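Local coordinates for P450 epoxidase (Sorangium cellulosum, PDB 1Q5D), which is a bacterial cytochrome P450, a haem-thiolate enzyme that holds its iron protoporphyrin within a mostly helical fold, at residues 354-357 with 358-362. Sequence-based numbering, arbitrary orientation.
Sequences ASLA and YGRGP. With HEM (protoporphyrin IX containing Fe), chain B.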
ATOM      1  N   ALA A 354       8.649  -1.773 -15.899  1.00 27.78           N
ATOM      2  CA  ALA A 354       9.455  -2.613 -15.010  1.00 28.13           C
ATOM      3  C   ALA A 354       9.273  -2.273 -13.522  1.00 27.62           C
ATOM      4  O   ALA A 354       9.787  -2.979 -12.655  1.00 29.06           O
ATOM      5  CB  ALA A 354      10.940  -2.546 -15.401  1.00 27.71           C
ATOM      6  N   SER A 355       8.548  -1.206 -13.216  1.00 29.12           N
ATOM      7  CA  SER A 355       8.306  -0.878 -11.798  1.00 29.45           C
ATOM      8  C   SER A 355       7.691  -2.074 -11.057  1.00 28.67           C
ATOM      9  O   SER A 355       6.785  -2.711 -11.577  1.00 29.54           O
ATOM     10  CB  SER A 355       7.440   0.368 -11.673  1.00 30.32           C
ATOM     11  OG  SER A 355       7.121   0.640 -10.307  1.00 31.62           O
ATOM     12  N   LEU A 356       8.199  -2.388  -9.865  1.00 28.90           N
ATOM     13  CA  LEU A 356       7.677  -3.500  -9.040  1.00 29.68           C
ATOM     14  C   LEU A 356       6.787  -2.986  -7.894  1.00 28.46           C
ATOM     15  O   LEU A 356       6.389  -3.754  -6.999  1.00 28.93           O
ATOM     16  CB  LEU A 356       8.833  -4.321  -8.426  1.00 30.98           C
ATOM     17  CG  LEU A 356       9.879  -4.942  -9.357  1.00 31.78           C
ATOM     18  CD1 LEU A 356      11.179  -5.273  -8.616  1.00 32.81           C
ATOM     19  CD2 LEU A 356       9.321  -6.193  -9.984  1.00 32.04           C
ATOM     20  N   ALA A 357       6.482  -1.699  -7.943  1.00 27.11           N
ATOM     21  CA  ALA A 357       5.711  -0.995  -6.905  1.00 27.70           C
ATOM     22  C   ALA A 357       4.425  -1.723  -6.481  1.00 27.71           C
ATOM     23  O   ALA A 357       4.036  -1.677  -5.308  1.00 26.84           O
ATOM     24  CB  ALA A 357       5.415   0.435  -7.355  1.00 27.88           C
ATOM     25  N   TYR A 358       3.777  -2.416  -7.422  1.00 26.47           N
ATOM     26  CA  TYR A 358       2.552  -3.155  -7.104  1.00 26.22           C
ATOM     27  C   TYR A 358       2.774  -4.654  -7.075  1.00 26.50           C
ATOM     28  O   TYR A 358       1.815  -5.429  -7.134  1.00 28.05           O
ATOM     29  CB  TYR A 358       1.434  -2.822  -8.091  1.00 26.75           C
ATOM     30  CG  TYR A 358       0.924  -1.407  -7.991  1.00 26.43           C
ATOM     31  CD1 TYR A 358       1.395  -0.416  -8.842  1.00 26.02           C
ATOM     32  CD2 TYR A 358      -0.042  -1.055  -7.044  1.00 27.07           C
ATOM     33  CE1 TYR A 358       0.920   0.885  -8.762  1.00 26.36           C
ATOM     34  CE2 TYR A 358      -0.514   0.261  -6.955  1.00 26.34           C
ATOM     35  CZ  TYR A 358      -0.033   1.214  -7.818  1.00 26.43           C
ATOM     36  OH  TYR A 358      -0.501   2.509  -7.763  1.00 26.54           O
ATOM     37  N   GLY A 359       4.041  -5.072  -6.994  1.00 24.13           N
ATOM     38  CA  GLY A 359       4.361  -6.472  -6.842  1.00 24.96           C
ATOM     39  C   GLY A 359       4.405  -7.246  -8.157  1.00 27.25           C
ATOM     40  O   GLY A 359       4.191  -6.669  -9.224  1.00 25.05           O
ATOM     41  N   ARG A 360       4.659  -8.554  -8.043  1.00 29.25           N
ATOM     42  CA  ARG A 360       4.739  -9.492  -9.175  1.00 31.81           C
ATOM     43  C   ARG A 360       4.271 -10.867  -8.735  1.00 33.07           C
ATOM     44  O   ARG A 360       4.397 -11.236  -7.563  1.00 34.51           O
ATOM     45  CB  ARG A 360       6.192  -9.634  -9.663  1.00 30.35           C
ATOM     46  CG  ARG A 360       6.704  -8.485 -10.497  1.00 29.66           C
ATOM     47  CD  ARG A 360       6.012  -8.312 -11.851  1.00 28.72           C
ATOM     48  NE  ARG A 360       6.628  -7.228 -12.617  1.00 26.88           N
ATOM     49  CZ  ARG A 360       6.391  -5.941 -12.438  1.00 27.88           C
ATOM     50  NH1 ARG A 360       5.534  -5.529 -11.497  1.00 28.96           N
ATOM     51  NH2 ARG A 360       7.024  -5.042 -13.181  1.00 26.67           N
ATOM     52  N   GLY A 361       3.748 -11.646  -9.673  1.00 34.58           N
ATOM     53  CA  GLY A 361       3.333 -13.000  -9.363  1.00 36.14           C
ATOM     54  C   GLY A 361       1.923 -13.113  -8.816  1.00 36.73           C
ATOM     55  O   GLY A 361       1.095 -12.217  -8.993  1.00 37.75           O
ATOM     56  N   PRO A 362       1.643 -14.239  -8.168  1.00 37.49           N
ATOM     57  CA  PRO A 362       0.303 -14.523  -7.643  1.00 36.18           C
ATOM     58  C   PRO A 362      -0.166 -13.512  -6.600  1.00 35.00           C
ATOM     59  O   PRO A 362      -1.375 -13.351  -6.445  1.00 33.38           O
ATOM     60  CB  PRO A 362       0.459 -15.905  -6.992  1.00 37.29           C
ATOM     61  CG  PRO A 362       1.903 -16.110  -6.839  1.00 38.91           C
ATOM     62  CD  PRO A 362       2.590 -15.341  -7.916  1.00 37.92           C
TER
HETATM   63  CHA HEM B 440      -0.731  -6.633  -2.227  1.00 26.23           C
HETATM   64  CHB HEM B 440       1.226  -2.321  -3.123  1.00 24.24           C
HETATM   65  CHC HEM B 440      -3.206  -0.322  -3.157  1.00 24.84           C
HETATM   66  CHD HEM B 440      -5.073  -4.499  -1.686  1.00 25.90           C
HETATM   67  C1A HEM B 440       0.170  -5.655  -2.556  1.00 26.19           C
HETATM   68  C2A HEM B 440       1.576  -5.852  -2.820  1.00 26.62           C
HETATM   69  C3A HEM B 440       2.123  -4.659  -3.048  1.00 26.01           C
HETATM   70  C4A HEM B 440       1.077  -3.668  -2.947  1.00 26.16           C
HETATM   71  CMA HEM B 440       3.616  -4.386  -3.380  1.00 27.78           C
HETATM   72  CAA HEM B 440       2.297  -7.221  -2.827  1.00 27.78           C
HETATM   73  CBA HEM B 440       3.008  -7.463  -1.492  1.00 28.37           C
HETATM   74  CGA HEM B 440       3.788  -8.765  -1.570  1.00 30.70           C
HETATM   75  O1A HEM B 440       4.345  -9.215  -0.521  1.00 30.17           O
HETATM   76  O2A HEM B 440       3.840  -9.373  -2.678  1.00 31.40           O
HETATM   77  C1B HEM B 440       0.185  -1.443  -3.204  1.00 25.03           C
HETATM   78  C2B HEM B 440       0.348  -0.042  -3.504  1.00 25.56           C
HETATM   79  C3B HEM B 440      -0.853   0.513  -3.497  1.00 26.09           C
HETATM   80  C4B HEM B 440      -1.838  -0.507  -3.202  1.00 25.88           C
HETATM   81  CMB HEM B 440       1.679   0.717  -3.753  1.00 25.72           C
HETATM   82  CAB HEM B 440      -1.056   2.009  -3.794  1.00 27.76           C
HETATM   83  CBB HEM B 440      -2.155   2.657  -3.420  1.00 30.06           C
HETATM   84  C1C HEM B 440      -4.114  -1.275  -2.804  1.00 24.90           C
HETATM   85  C2C HEM B 440      -5.551  -1.117  -2.755  1.00 25.32           C
HETATM   86  C3C HEM B 440      -6.055  -2.284  -2.342  1.00 25.85           C
HETATM   87  C4C HEM B 440      -4.954  -3.206  -2.138  1.00 26.41           C
HETATM   88  CMC HEM B 440      -6.292   0.195  -3.128  1.00 24.22           C
HETATM   89  CAC HEM B 440      -7.514  -2.709  -2.096  1.00 26.49           C
HETATM   90  CBC HEM B 440      -8.526  -1.968  -2.538  1.00 30.33           C
HETATM   91  C1D HEM B 440      -4.066  -5.429  -1.634  1.00 25.99           C
HETATM   92  C2D HEM B 440      -4.243  -6.755  -1.120  1.00 25.66           C
HETATM   93  C3D HEM B 440      -2.901  -7.428  -1.289  1.00 25.66           C
HETATM   94  C4D HEM B 440      -2.042  -6.432  -1.869  1.00 25.70           C
HETATM   95  CMD HEM B 440      -5.534  -7.360  -0.545  1.00 25.66           C
HETATM   96  CAD HEM B 440      -2.536  -8.880  -0.935  1.00 26.21           C
HETATM   97  CBD HEM B 440      -2.483  -9.622  -2.277  1.00 26.45           C
HETATM   98  CGD HEM B 440      -2.098 -11.066  -2.072  1.00 27.26           C
HETATM   99  O1D HEM B 440      -1.308 -11.337  -1.133  1.00 26.46           O
HETATM  100  O2D HEM B 440      -2.586 -11.953  -2.836  1.00 28.25           O
HETATM  101  NA  HEM B 440      -0.114  -4.309  -2.640  1.00 25.28           N
HETATM  102  NB  HEM B 440      -1.171  -1.724  -3.023  1.00 24.90           N
HETATM  103  NC  HEM B 440      -3.794  -2.550  -2.413  1.00 25.94           N
HETATM  104  ND  HEM B 440      -2.758  -5.264  -2.059  1.00 25.77           N
HETATM  105 FE   HEM B 440      -1.969  -3.474  -2.694  1.00 26.02          FE
HETATM  106  O   HOH W   1       4.053  -2.948 -10.104  1.00 36.45           O
HETATM  107  O   HOH W   2      -1.558  -3.002  -0.578  1.00 32.96           O
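In the haem-binding loop of this P450, ahead of helix 368-385, a type I beta turn from L356 to G359 reverses the chain, and R360 folds back to grip S355. The turn is closed by G359 N donating to L356 O at 2.7 Å in a nearly straight bond (159°). Beyond it, the R360 side chain kinks at chi2 (-66°), which carries the guanidinium back alongside the turn. There NH2 donates to S355 O at 2.8 Å, approaching from above the carbonyl plane, while NH1 adds a weak bond to the same oxygen and a firmer one to G359 O, 2.9 Å away and near the guanidinium plane. A water also donates to S355 O and accepts from Y358 N at 2.7 Å, giving that carbonyl three donors. L356 crosses R360 at about a right angle: its CD2 sits 3.8 Å above the centre of one guanidinium face, and the L356 side chain also packs on Y55, V58 and S59 of helix 55-62. Y358 begins the P450 signature that runs on to C365, the position of the thiolate ligand in this family, with which it shares backbone hydrogen bonding. The Y358 ring sits obliquely under one pyrrole of the porphyrin, on the face away from the iron-bound water, with CE2 3.5 Å from HEM C3B, and also touches V368 and A371. A357 O lies 3.4 Å from HEM CMA, a methyl that G359 N also approaches.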